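Local coordinates for particle-associated lyase (Acinetobacter bacteriophage AP22, PDB 4Y9V), which probably depolymerises the capsular polysaccharide of Acinetobacter baumannii by a lyase reaction, serving as the trimeric tailspike of the phage, at residues E380-E385 against Q412-L417; I439-A444 against V474-I479; A444-L449 against I479-V484; K452-I457 against I486-V491. All blocks are in the same frame, centred on the assembly; numbering follows the deposited sequence.

Contact 1 of 4, residues E380-E385 against Q412-L417; sequences EPRGGE and QLHEDL. Unlike the reference sequence in segment 380-385: Glu380 (reference Lys). With EDO (1,2-ethanediol), chain D.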
loop_
_atom_site.group_PDB
_atom_site.type_symbol
_atom_site.label_atom_id
_atom_site.label_comp_id
_atom_site.label_asym_id
_atom_site.label_seq_id
_atom_site.Cartn_x
_atom_site.Cartn_y
_atom_site.Cartn_z
ATOM N N GLU A 380 7.163 -24.490 3.907
ATOM C CA GLU A 380 8.591 -24.657 3.612
ATOM C C GLU A 380 9.373 -23.485 4.231
ATOM O O GLU A 380 10.103 -22.781 3.525
ATOM C CB GLU A 380 8.849 -24.791 2.104
ATOM C CG GLU A 380 8.221 -26.039 1.501
ATOM C CD GLU A 380 8.631 -26.308 0.049
ATOM O OE1 GLU A 380 8.710 -25.356 -0.743
ATOM O OE2 GLU A 380 8.882 -27.488 -0.285
ATOM N N PRO A 381 9.228 -23.224 5.540
ATOM C CA PRO A 381 9.870 -22.047 6.093
ATOM C C PRO A 381 11.385 -22.164 6.197
ATOM O O PRO A 381 11.925 -23.157 6.677
ATOM C CB PRO A 381 9.275 -21.936 7.516
ATOM C CG PRO A 381 8.857 -23.351 7.851
ATOM C CD PRO A 381 8.405 -23.934 6.522
ATOM N N ARG A 382 12.058 -21.091 5.813
ATOM C CA ARG A 382 13.507 -20.931 5.958
ATOM C C ARG A 382 13.870 -19.983 7.075
ATOM O O ARG A 382 14.845 -20.217 7.819
ATOM C CB ARG A 382 14.086 -20.476 4.617
ATOM C CG ARG A 382 15.584 -20.288 4.615
ATOM C CD ARG A 382 16.039 -19.909 3.207
ATOM N NE ARG A 382 17.458 -19.665 3.091
ATOM C CZ ARG A 382 18.031 -18.539 3.256
ATOM N NH1 ARG A 382 17.350 -17.467 3.704
ATOM N NH2 ARG A 382 19.320 -18.429 3.073
ATOM N N GLY A 383 13.122 -18.891 7.224
ATOM C CA GLY A 383 13.380 -17.928 8.260
ATOM C C GLY A 383 13.069 -16.525 7.761
ATOM O O GLY A 383 12.877 -16.309 6.566
ATOM N N GLY A 384 13.045 -15.589 8.674
ATOM C CA GLY A 384 12.665 -14.226 8.384
ATOM C C GLY A 384 11.218 -13.958 8.757
ATOM O O GLY A 384 10.608 -14.703 9.523
ATOM N N GLU A 385 10.688 -12.851 8.212
ATOM C CA GLU A 385 9.366 -12.376 8.581
ATOM C C GLU A 385 8.303 -12.872 7.606
ATOM O O GLU A 385 8.499 -12.922 6.394
ATOM C CB GLU A 385 9.281 -10.842 8.594
ATOM C CG GLU A 385 10.100 -10.204 9.676
ATOM C CD GLU A 385 9.914 -8.726 9.949
ATOM O OE1 GLU A 385 9.544 -7.993 9.039
ATOM O OE2 GLU A 385 10.085 -8.345 11.137
ATOM N N GLN A 412 15.433 -27.730 10.118
ATOM C CA GLN A 412 16.048 -26.604 10.778
ATOM C C GLN A 412 15.825 -25.352 9.950
ATOM O O GLN A 412 16.008 -25.331 8.730
ATOM C CB GLN A 412 17.540 -26.838 10.994
ATOM C CG GLN A 412 17.876 -27.946 11.971
ATOM C CD GLN A 412 17.590 -27.581 13.415
ATOM O OE1 GLN A 412 17.375 -26.417 13.781
ATOM N NE2 GLN A 412 17.605 -28.592 14.250
ATOM N N LEU A 413 15.481 -24.281 10.641
ATOM C CA LEU A 413 15.446 -22.930 10.074
ATOM C C LEU A 413 16.864 -22.411 9.856
ATOM O O LEU A 413 17.762 -22.684 10.681
ATOM C CB LEU A 413 14.736 -21.982 11.018
ATOM C CG LEU A 413 13.255 -22.266 11.253
ATOM C CD1 LEU A 413 12.790 -21.477 12.462
ATOM C CD2 LEU A 413 12.436 -21.873 10.042
ATOM N N HIS A 414 17.064 -21.606 8.803
ATOM C CA HIS A 414 18.291 -20.853 8.602
ATOM C C HIS A 414 18.370 -19.614 9.471
ATOM O O HIS A 414 19.469 -19.187 9.838
ATOM C CB HIS A 414 18.435 -20.473 7.137
ATOM C CG HIS A 414 18.934 -21.496 6.190
ATOM N ND1 HIS A 414 19.973 -21.283 5.374
ATOM C CD2 HIS A 414 18.445 -22.699 5.943
ATOM C CE1 HIS A 414 20.141 -22.404 4.680
ATOM N NE2 HIS A 414 19.226 -23.303 4.977
ATOM N N GLU A 415 17.225 -19.021 9.777
ATOM C CA GLU A 415 17.171 -17.794 10.577
ATOM C C GLU A 415 15.901 -17.875 11.426
ATOM O O GLU A 415 14.960 -18.613 11.125
ATOM C CB GLU A 415 17.179 -16.548 9.686
ATOM C CG GLU A 415 18.384 -16.218 8.831
ATOM C CD GLU A 415 19.645 -15.897 9.591
ATOM O OE1 GLU A 415 19.690 -15.772 10.836
ATOM O OE2 GLU A 415 20.648 -15.694 8.899
ATOM N N ASP A 416 15.854 -17.050 12.476
ATOM C CA ASP A 416 14.660 -16.955 13.298
ATOM C C ASP A 416 13.451 -16.643 12.415
ATOM O O ASP A 416 13.572 -15.869 11.442
ATOM C CB ASP A 416 14.825 -15.862 14.328
ATOM C CG ASP A 416 15.892 -16.103 15.383
ATOM O OD1 ASP A 416 16.398 -17.243 15.504
ATOM O OD2 ASP A 416 16.203 -15.153 16.145
ATOM N N LEU A 417 12.309 -17.187 12.769
ATOM C CA LEU A 417 11.060 -17.036 12.062
ATOM C C LEU A 417 10.118 -16.134 12.854
ATOM O O LEU A 417 9.897 -16.387 14.021
ATOM C CB LEU A 417 10.425 -18.428 11.861
ATOM C CG LEU A 417 9.140 -18.470 11.095
ATOM C CD1 LEU A 417 8.998 -19.720 10.351
ATOM C CD2 LEU A 417 7.929 -18.273 11.993
HETATM C C1 EDO D . 14.060 -16.265 3.609
HETATM O O1 EDO D . 14.581 -17.186 4.474
HETATM C C2 EDO D . 14.492 -14.864 3.898
HETATM O O2 EDO D . 15.856 -14.691 3.564
HETATM O O HOH W 1 14.909 -23.902 6.589
#
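Arg382 O takes the backbone N-H of His414 at 2.8 Å, and the N-H of Glu415 adds a weak second bond to the same oxygen. Two residues on, Gly384 N reaches Asp416 O at 2.8 Å with a nearly straight N-H...O angle of 166°. The parallel pairing of strands 384-389 and 417-422, which lie on successive coils of the pectin lyase-like beta-helix, begins here. The Arg382 side chain, extended from CG to NE with CG anti to the backbone N (chi1 -179°), lays its guanidinium on the His414 imidazole. The planes are 29° apart and the centres 4.5 Å, and NE sits over the rim of the ring, not its middle. NE also donates to Tyr162 O, and NH1 donates to O1 of a 1,2-ethanediol, probably from the crystallisation liquor, which is 2.9 Å away in the guanidinium plane and donates in turn to Gly383 O. Water 1 joins Pro381 O to Gln412 O. On the apolar side, Pro381 CB meets Leu417 CD1 at 3.6 Å and, less closely, Leu413 CD2. At Gly383 the backbone comes so close to Glu415 O that a CB would clash with it. Since the imidazole is stacked on a cation, its protonation would probably be disfavoured, while Arg382 is held by protein atoms at both ends, its O by His414 N and Glu415 N and its NE by Tyr162 O.

Contact 2 of 4, residues I439-A444 against V474-I479; sequences IRQSNA and VEDGTI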
loop_
_atom_site.group_PDB
_atom_site.type_symbol
_atom_site.label_atom_id
_atom_site.label_comp_id
_atom_site.label_asym_id
_atom_site.label_seq_id
_atom_site.Cartn_x
_atom_site.Cartn_y
_atom_site.Cartn_z
ATOM N N ILE A 439 2.168 -22.274 15.186
ATOM C CA ILE A 439 3.400 -22.828 14.618
ATOM C C ILE A 439 3.686 -24.123 15.412
ATOM O O ILE A 439 3.757 -24.068 16.644
ATOM C CB ILE A 439 4.577 -21.869 14.729
ATOM C CG1 ILE A 439 4.283 -20.481 14.098
ATOM C CG2 ILE A 439 5.849 -22.539 14.174
ATOM C CD1 ILE A 439 4.134 -20.533 12.577
ATOM N N ARG A 440 3.877 -25.239 14.702
ATOM C CA ARG A 440 4.283 -26.480 15.311
ATOM C C ARG A 440 5.583 -26.977 14.699
ATOM O O ARG A 440 5.794 -26.851 13.497
ATOM C CB ARG A 440 3.249 -27.592 15.152
ATOM C CG ARG A 440 1.854 -27.274 15.698
ATOM C CD ARG A 440 1.785 -27.093 17.183
ATOM N NE ARG A 440 2.101 -28.282 17.991
ATOM C CZ ARG A 440 1.199 -29.188 18.344
ATOM N NH1 ARG A 440 -0.029 -29.179 17.889
ATOM N NH2 ARG A 440 1.571 -30.152 19.214
ATOM N N GLN A 441 6.427 -27.569 15.525
ATOM C CA GLN A 441 7.532 -28.399 15.039
ATOM C C GLN A 441 6.992 -29.762 14.675
ATOM O O GLN A 441 6.255 -30.381 15.447
ATOM C CB GLN A 441 8.649 -28.467 16.075
ATOM C CG GLN A 441 9.809 -29.348 15.648
ATOM C CD GLN A 441 10.985 -29.262 16.612
ATOM O OE1 GLN A 441 11.137 -28.267 17.328
ATOM N NE2 GLN A 441 11.818 -30.288 16.597
ATOM N N SER A 442 7.357 -30.276 13.506
ATOM C CA SER A 442 6.955 -31.613 13.109
ATOM C C SER A 442 7.597 -32.668 14.016
ATOM O O SER A 442 8.758 -32.578 14.361
ATOM C CB SER A 442 7.458 -31.863 11.684
ATOM O OG SER A 442 7.100 -33.160 11.287
ATOM N N ASN A 443 6.832 -33.734 14.270
ATOM C CA ASN A 443 7.448 -34.886 14.928
ATOM C C ASN A 443 8.551 -35.485 14.090
ATOM O O ASN A 443 9.464 -36.135 14.658
ATOM C CB ASN A 443 6.388 -35.930 15.297
ATOM C CG ASN A 443 5.674 -35.507 16.561
ATOM O OD1 ASN A 443 6.336 -35.056 17.518
ATOM N ND2 ASN A 443 4.387 -35.641 16.653
ATOM N N ALA A 444 8.567 -35.275 12.775
ATOM C CA ALA A 444 9.632 -35.821 11.918
ATOM C C ALA A 444 10.943 -35.096 12.120
ATOM O O ALA A 444 11.951 -35.612 11.668
ATOM C CB ALA A 444 9.176 -35.749 10.459
ATOM N N VAL A 474 2.744 -21.671 19.882
ATOM C CA VAL A 474 3.945 -22.252 19.276
ATOM C C VAL A 474 4.323 -23.448 20.143
ATOM O O VAL A 474 4.478 -23.283 21.346
ATOM C CB VAL A 474 5.093 -21.230 19.230
ATOM C CG1 VAL A 474 6.349 -21.878 18.654
ATOM C CG2 VAL A 474 4.709 -19.984 18.454
ATOM N N GLU A 475 4.503 -24.645 19.547
ATOM C CA GLU A 475 4.805 -25.805 20.364
ATOM C C GLU A 475 5.370 -26.943 19.496
ATOM O O GLU A 475 5.068 -27.057 18.301
ATOM C CB GLU A 475 3.547 -26.258 21.123
ATOM C CG GLU A 475 3.802 -27.322 22.227
ATOM C CD GLU A 475 4.901 -26.913 23.152
ATOM O OE1 GLU A 475 4.624 -26.175 24.127
ATOM O OE2 GLU A 475 6.076 -27.278 22.893
ATOM N N ASP A 476 6.128 -27.812 20.155
ATOM C CA ASP A 476 6.610 -29.032 19.510
ATOM C C ASP A 476 5.423 -29.935 19.141
ATOM O O ASP A 476 4.332 -29.813 19.690
ATOM C CB ASP A 476 7.600 -29.750 20.427
ATOM C CG ASP A 476 8.463 -30.794 19.728
ATOM O OD1 ASP A 476 8.502 -30.822 18.460
ATOM O OD2 ASP A 476 9.098 -31.609 20.458
ATOM N N GLY A 477 5.683 -30.874 18.245
ATOM C CA GLY A 477 4.680 -31.797 17.801
ATOM C C GLY A 477 4.324 -32.873 18.842
ATOM O O GLY A 477 3.245 -33.483 18.733
ATOM N N THR A 478 5.210 -33.092 19.786
ATOM C CA THR A 478 4.994 -33.931 20.966
ATOM C C THR A 478 5.208 -33.009 22.139
ATOM O O THR A 478 6.307 -32.455 22.309
ATOM C CB THR A 478 5.960 -35.122 21.014
ATOM O OG1 THR A 478 5.645 -36.034 19.957
ATOM C CG2 THR A 478 5.813 -35.857 22.329
ATOM N N ILE A 479 4.167 -32.818 22.955
ATOM C CA ILE A 479 4.288 -31.906 24.083
ATOM C C ILE A 479 5.285 -32.473 25.079
ATOM O O ILE A 479 5.162 -33.651 25.508
ATOM C CB ILE A 479 2.924 -31.712 24.788
ATOM C CG1 ILE A 479 1.759 -31.471 23.872
ATOM C CG2 ILE A 479 3.099 -30.689 25.902
ATOM C CD1 ILE A 479 1.989 -30.271 23.074
#
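Arg440 spans two successive coils of the pectin lyase-like beta-helix, reaching from strand 435-441 to the backbone at the end of strand 470-476. Its NE and NH2 grip a single atom, Asp476 O, side-on, with NH2 the nearer at 2.8 Å; NE also donates to Glu475 O at 3.2 Å. Both oxygens lie at the edge of the guanidinium, in its plane, although NE stands well above each carbonyl plane. The chain bends at chi2 (-65°) and chi3 (-65°), folding CD and NE back over the neighbouring strand. Gln441 N meets Glu475 O from the opposite face of that carbonyl, so the oxygen is held from both faces. Parallel pairing sets this up: Ile439 lies beside Val474 and Arg440 beside Glu475, and Glu475 N bonds to Ile439 O at 3.1 Å. On the other side of the sheet, Gln441 lays CB and CG against Asp476 OD1, a carboxylate oxygen that forms a salt bridge with Arg481. Beyond the strands, an ST turn closed by Ser442 OG and Ala444 N leads the chain round Asn443. There the Asn443 and Thr478 side chains cross at about a right angle, and Thr478 OG1 donates to Asn443 OD1 at 2.7 Å from above the amide plane.

Contact 3 of 4, residues A444-L449 against I479-V484; sequences ALNEAL and IGRYTV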
loop_
_atom_site.group_PDB
_atom_site.type_symbol
_atom_site.label_atom_id
_atom_site.label_comp_id
_atom_site.label_asym_id
_atom_site.label_seq_id
_atom_site.Cartn_x
_atom_site.Cartn_y
_atom_site.Cartn_z
ATOM N N ALA A 444 8.567 -35.275 12.775
ATOM C CA ALA A 444 9.632 -35.821 11.918
ATOM C C ALA A 444 10.943 -35.096 12.120
ATOM O O ALA A 444 11.951 -35.612 11.668
ATOM C CB ALA A 444 9.176 -35.749 10.459
ATOM N N LEU A 445 10.978 -33.899 12.718
ATOM C CA LEU A 445 12.201 -33.213 13.033
ATOM C C LEU A 445 12.558 -33.641 14.472
ATOM O O LEU A 445 12.079 -33.054 15.449
ATOM C CB LEU A 445 12.082 -31.698 12.903
ATOM C CG LEU A 445 13.377 -30.946 13.175
ATOM C CD1 LEU A 445 14.508 -31.356 12.225
ATOM C CD2 LEU A 445 13.138 -29.458 13.048
ATOM N N ASN A 446 13.297 -34.717 14.598
ATOM C CA ASN A 446 13.537 -35.354 15.904
ATOM C C ASN A 446 14.861 -34.839 16.470
ATOM O O ASN A 446 15.798 -35.594 16.744
ATOM C CB ASN A 446 13.505 -36.864 15.812
ATOM C CG ASN A 446 13.513 -37.500 17.213
ATOM O OD1 ASN A 446 13.316 -36.892 18.279
ATOM N ND2 ASN A 446 13.843 -38.781 17.158
ATOM N N GLU A 447 14.927 -33.524 16.663
ATOM C CA GLU A 447 16.049 -32.810 17.264
ATOM C C GLU A 447 15.556 -31.420 17.642
ATOM O O GLU A 447 14.585 -30.939 17.082
ATOM C CB GLU A 447 17.255 -32.768 16.377
ATOM C CG GLU A 447 17.005 -32.031 15.097
ATOM C CD GLU A 447 18.134 -32.143 14.127
ATOM O OE1 GLU A 447 18.816 -33.172 14.087
ATOM O OE2 GLU A 447 18.374 -31.202 13.357
ATOM N N ALA A 448 16.209 -30.803 18.591
ATOM C CA ALA A 448 15.843 -29.464 19.008
ATOM C C ALA A 448 16.156 -28.479 17.866
ATOM O O ALA A 448 17.160 -28.565 17.159
ATOM C CB ALA A 448 16.589 -29.066 20.263
ATOM N N LEU A 449 15.228 -27.545 17.707
ATOM C CA LEU A 449 15.309 -26.465 16.737
ATOM C C LEU A 449 16.346 -25.471 17.208
ATOM O O LEU A 449 16.254 -25.002 18.345
ATOM C CB LEU A 449 13.901 -25.848 16.589
ATOM C CG LEU A 449 13.800 -24.822 15.465
ATOM C CD1 LEU A 449 13.940 -25.493 14.121
ATOM C CD2 LEU A 449 12.470 -24.102 15.587
ATOM N N ILE A 479 4.167 -32.818 22.955
ATOM C CA ILE A 479 4.288 -31.906 24.083
ATOM C C ILE A 479 5.285 -32.473 25.079
ATOM O O ILE A 479 5.162 -33.651 25.508
ATOM C CB ILE A 479 2.924 -31.712 24.788
ATOM C CG1 ILE A 479 1.759 -31.471 23.872
ATOM C CG2 ILE A 479 3.099 -30.689 25.902
ATOM C CD1 ILE A 479 1.989 -30.271 23.074
ATOM N N GLY A 480 6.299 -31.714 25.434
ATOM C CA GLY A 480 7.316 -32.160 26.358
ATOM C C GLY A 480 8.483 -32.868 25.745
ATOM O O GLY A 480 9.399 -33.267 26.478
ATOM N N ARG A 481 8.533 -33.014 24.434
ATOM C CA ARG A 481 9.685 -33.623 23.771
ATOM C C ARG A 481 10.803 -32.625 23.699
ATOM O O ARG A 481 11.777 -32.713 24.449
ATOM C CB ARG A 481 9.270 -34.194 22.407
ATOM C CG ARG A 481 10.447 -34.785 21.639
ATOM C CD ARG A 481 10.060 -35.308 20.271
ATOM N NE ARG A 481 9.718 -34.189 19.383
ATOM C CZ ARG A 481 9.771 -34.271 18.045
ATOM N NH1 ARG A 481 10.107 -35.403 17.452
ATOM N NH2 ARG A 481 9.516 -33.158 17.337
ATOM N N TYR A 482 10.672 -31.586 22.829
ATOM C CA TYR A 482 11.597 -30.485 22.796
ATOM C C TYR A 482 10.835 -29.216 23.125
ATOM O O TYR A 482 9.643 -29.074 22.865
ATOM C CB TYR A 482 12.244 -30.309 21.382
ATOM C CG TYR A 482 12.922 -31.557 20.909
ATOM C CD1 TYR A 482 14.028 -32.075 21.568
ATOM C CD2 TYR A 482 12.457 -32.290 19.813
ATOM C CE1 TYR A 482 14.665 -33.239 21.165
ATOM C CE2 TYR A 482 13.044 -33.459 19.393
ATOM C CZ TYR A 482 14.145 -33.932 20.079
ATOM O OH TYR A 482 14.803 -35.099 19.743
ATOM N N THR A 483 11.588 -28.222 23.629
ATOM C CA THR A 483 11.108 -26.839 23.627
ATOM C C THR A 483 11.395 -26.251 22.257
ATOM O O THR A 483 12.528 -26.340 21.757
ATOM C CB THR A 483 11.823 -26.044 24.728
ATOM O OG1 THR A 483 11.348 -26.572 25.977
ATOM C CG2 THR A 483 11.504 -24.589 24.650
ATOM N N VAL A 484 10.381 -25.637 21.645
ATOM C CA VAL A 484 10.609 -24.807 20.455
ATOM C C VAL A 484 11.096 -23.459 20.969
ATOM O O VAL A 484 10.349 -22.812 21.703
ATOM C CB VAL A 484 9.341 -24.651 19.616
ATOM C CG1 VAL A 484 9.594 -23.681 18.487
ATOM C CG2 VAL A 484 8.880 -26.020 19.097
HETATM O O HOH W 2 12.928 -27.649 19.249
#
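Arg481 and Tyr482 reach together into the loop 444-449. Arg481 starts with CG anti to the backbone N (chi1 177°) and bends at chi3 (69°), which carries NE round; its guanidinium comes to lie almost parallel to the Asn446 amide, the planes 3° apart, while NH2 lies 3.2 Å from Leu445 O. The charge of this group is met chiefly by Asp476, and Ser442 O and Asn443 O accept from it as well. Tyr482 follows, its ring caught between two layers. Over the centre of one face runs the peptide joining Glu447 to Ala448, with Glu447 C 3.6 Å above the ring plane; on the opposite face lies Arg481 CG, toward the rim. Tyr482 OH donates to Asn446 OD1 at 2.8 Å; OH stands above the amide plane, while OD1 lies near the plane of the phenol ring. Asn446 itself is the centre of an inverse gamma turn. Both segments belong to the loops that link successive strands of the pectin lyase-like beta-helix, 435-441 to 453-458 and 470-476 to 486-496, so side chains and a water keep neighbouring coils in contact beyond their strands. At Thr483 the link is through solvent: water 2 accepts from Leu449 N at 2.8 Å and donates to Thr483 O. Val484 CG1 rests 4.1 Å from Leu449 CD2, with Gln441 also packed against both residues.

Contact 4 of 4, residues K452-I457 against I486-V491; sequences KVNVHI and IGYIIV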
loop_
_atom_site.group_PDB
_atom_site.type_symbol
_atom_site.label_atom_id
_atom_site.label_comp_id
_atom_site.label_asym_id
_atom_site.label_seq_id
_atom_site.Cartn_x
_atom_site.Cartn_y
_atom_site.Cartn_z
ATOM N N LYS A 452 14.888 -19.566 16.557
ATOM C CA LYS A 452 13.723 -19.148 17.327
ATOM C C LYS A 452 12.523 -18.800 16.451
ATOM O O LYS A 452 12.651 -18.465 15.286
ATOM C CB LYS A 452 13.980 -17.879 18.161
ATOM C CG LYS A 452 15.158 -18.039 19.144
ATOM C CD LYS A 452 15.356 -16.848 20.040
ATOM C CE LYS A 452 15.513 -15.458 19.462
ATOM N NZ LYS A 452 16.839 -15.228 18.788
ATOM N N VAL A 453 11.360 -18.882 17.118
ATOM C CA VAL A 453 10.117 -18.439 16.558
ATOM C C VAL A 453 9.597 -17.245 17.369
ATOM O O VAL A 453 9.625 -17.260 18.601
ATOM C CB VAL A 453 9.083 -19.591 16.583
ATOM C CG1 VAL A 453 7.707 -19.118 16.125
ATOM C CG2 VAL A 453 9.585 -20.760 15.762
ATOM N N ASN A 454 9.082 -16.240 16.654
ATOM C CA ASN A 454 8.426 -15.107 17.259
ATOM C C ASN A 454 7.051 -14.928 16.595
ATOM O O ASN A 454 6.890 -15.225 15.416
ATOM C CB ASN A 454 9.208 -13.808 17.068
ATOM C CG ASN A 454 10.663 -13.966 17.430
ATOM O OD1 ASN A 454 11.010 -14.263 18.583
ATOM N ND2 ASN A 454 11.516 -13.761 16.460
ATOM N N VAL A 455 6.083 -14.391 17.360
ATOM C CA VAL A 455 4.767 -14.083 16.808
ATOM C C VAL A 455 4.358 -12.722 17.321
ATOM O O VAL A 455 4.526 -12.423 18.506
ATOM C CB VAL A 455 3.708 -15.160 17.212
ATOM C CG1 VAL A 455 2.326 -14.767 16.720
ATOM C CG2 VAL A 455 4.109 -16.534 16.688
ATOM N N HIS A 456 3.845 -11.873 16.422
ATOM C CA HIS A 456 3.490 -10.483 16.741
ATOM C C HIS A 456 2.145 -10.221 16.120
ATOM O O HIS A 456 2.037 -10.156 14.885
ATOM C CB HIS A 456 4.603 -9.571 16.210
ATOM C CG HIS A 456 4.527 -8.131 16.632
ATOM N ND1 HIS A 456 5.598 -7.312 16.393
ATOM C CD2 HIS A 456 3.603 -7.433 17.310
ATOM C CE1 HIS A 456 5.289 -6.127 16.891
ATOM N NE2 HIS A 456 4.080 -6.142 17.454
ATOM N N ILE A 457 1.099 -10.112 16.938
ATOM C CA ILE A 457 -0.272 -9.897 16.508
ATOM C C ILE A 457 -0.747 -8.577 17.130
ATOM O O ILE A 457 -0.713 -8.410 18.335
ATOM C CB ILE A 457 -1.215 -11.050 16.909
ATOM C CG1 ILE A 457 -0.703 -12.398 16.458
ATOM C CG2 ILE A 457 -2.598 -10.763 16.388
ATOM C CD1 ILE A 457 -1.552 -13.586 16.871
ATOM N N ILE A 486 11.490 -19.683 21.540
ATOM C CA ILE A 486 10.669 -18.538 21.217
ATOM C C ILE A 486 11.393 -17.320 21.720
ATOM O O ILE A 486 11.779 -17.270 22.901
ATOM C CB ILE A 486 9.256 -18.657 21.841
ATOM C CG1 ILE A 486 8.499 -19.855 21.245
ATOM C CG2 ILE A 486 8.490 -17.362 21.736
ATOM C CD1 ILE A 486 7.308 -20.260 22.060
ATOM N N GLY A 487 11.544 -16.297 20.876
ATOM C CA GLY A 487 12.105 -15.040 21.319
ATOM C C GLY A 487 11.063 -14.218 22.049
ATOM O O GLY A 487 11.109 -13.979 23.247
ATOM N N TYR A 488 10.046 -13.814 21.278
ATOM C CA TYR A 488 8.941 -13.075 21.849
ATOM C C TYR A 488 7.641 -13.441 21.161
ATOM O O TYR A 488 7.587 -13.806 19.989
ATOM C CB TYR A 488 9.163 -11.539 21.759
ATOM C CG TYR A 488 9.326 -11.003 20.366
ATOM C CD1 TYR A 488 10.568 -10.996 19.727
ATOM C CD2 TYR A 488 8.252 -10.512 19.660
ATOM C CE1 TYR A 488 10.737 -10.537 18.459
ATOM C CE2 TYR A 488 8.404 -10.003 18.367
ATOM C CZ TYR A 488 9.643 -10.018 17.783
ATOM O OH TYR A 488 9.838 -9.532 16.510
ATOM N N ILE A 489 6.559 -13.295 21.952
ATOM C CA ILE A 489 5.203 -13.317 21.421
ATOM C C ILE A 489 4.495 -12.069 21.951
ATOM O O ILE A 489 4.407 -11.862 23.157
ATOM C CB ILE A 489 4.415 -14.587 21.740
ATOM C CG1 ILE A 489 5.114 -15.829 21.162
ATOM C CG2 ILE A 489 2.978 -14.448 21.239
ATOM C CD1 ILE A 489 4.512 -17.146 21.584
ATOM N N ILE A 490 4.019 -11.239 21.015
ATOM C CA ILE A 490 3.242 -10.057 21.338
ATOM C C ILE A 490 1.837 -10.252 20.782
ATOM O O ILE A 490 1.685 -10.534 19.596
ATOM C CB ILE A 490 3.894 -8.806 20.705
ATOM C CG1 ILE A 490 5.258 -8.546 21.339
ATOM C CG2 ILE A 490 2.975 -7.606 20.774
ATOM C CD1 ILE A 490 6.072 -7.484 20.595
ATOM N N VAL A 491 0.830 -10.142 21.647
ATOM C CA VAL A 491 -0.587 -10.138 21.248
ATOM C C VAL A 491 -1.191 -8.991 22.036
ATOM O O VAL A 491 -1.716 -9.189 23.134
ATOM C CB VAL A 491 -1.289 -11.464 21.487
ATOM C CG1 VAL A 491 -2.723 -11.395 20.964
ATOM C CG2 VAL A 491 -0.541 -12.641 20.850
HETATM O O HOH W 3 7.974 -8.227 15.215
#
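Asn454 and Tyr488 meet where a beta bulge shifts the pairing of two parallel strands, 453-458 and 486-496, on successive coils of the beta-helix. Val453 pairs with Ile486, but Val455 pairs with Ile489, leaving Gly487 as the extra residue. Asn454 fills in for the displaced backbone: chi1 of -49° sets CG beside the backbone N, OD1 accepts from Tyr488 N at 2.9 Å, and ND2 donates to Thr418 OG1. Tyr488 takes the less usual first torsion, CG between the backbone N and the carbonyl carbon (chi1 60°), and its ring lies with one face to the Asn454 amide. The two planes are 12° apart and stacked, with Asn454 CB over the ring centre, 3.9 Å from the centroid. Further along, His456 and Ile490 lie side by side, pointing the same way, and Ile490 CD1 stands over the imidazole centre in a CH-pi contact. His456 packs on Gly460, Tyr488 on Thr497 and Ile490 on Val495 of a second subunit. On the opposite face Val455 and Ile457 pack towards Val437, and Val455 also on Val474. In the planes of both rings, water 3 joins His456 ND1, at 2.8 Å, to Tyr488 OH, at 2.6 Å.

The four contacts show how a beta-helix repeats one pairing along its length: in each, segments about 30 residues apart in sequence lie on neighbouring coils. Contact 1 closes before the others open, whereas contacts 2, 3 and 4 interleave, their first segments following one another on one coil and their second segments on the next. Contacts 2 and 3 have centres 6 Å apart and share Ala444 and Ile479; the centres of contacts 2 and 4, on different sheets, are 16 Å apart, and Val474 of contact 2 packs on Val453, Val455 and Ile486 of contact 4. Contacts 1 and 4 share a sheet and are joined by the Asp416-Lys452 salt bridge, while Gln412 ties contact 1 to contact 3. Strands and intervening loops thus both join neighbouring coils of the pectin lyase-like domain.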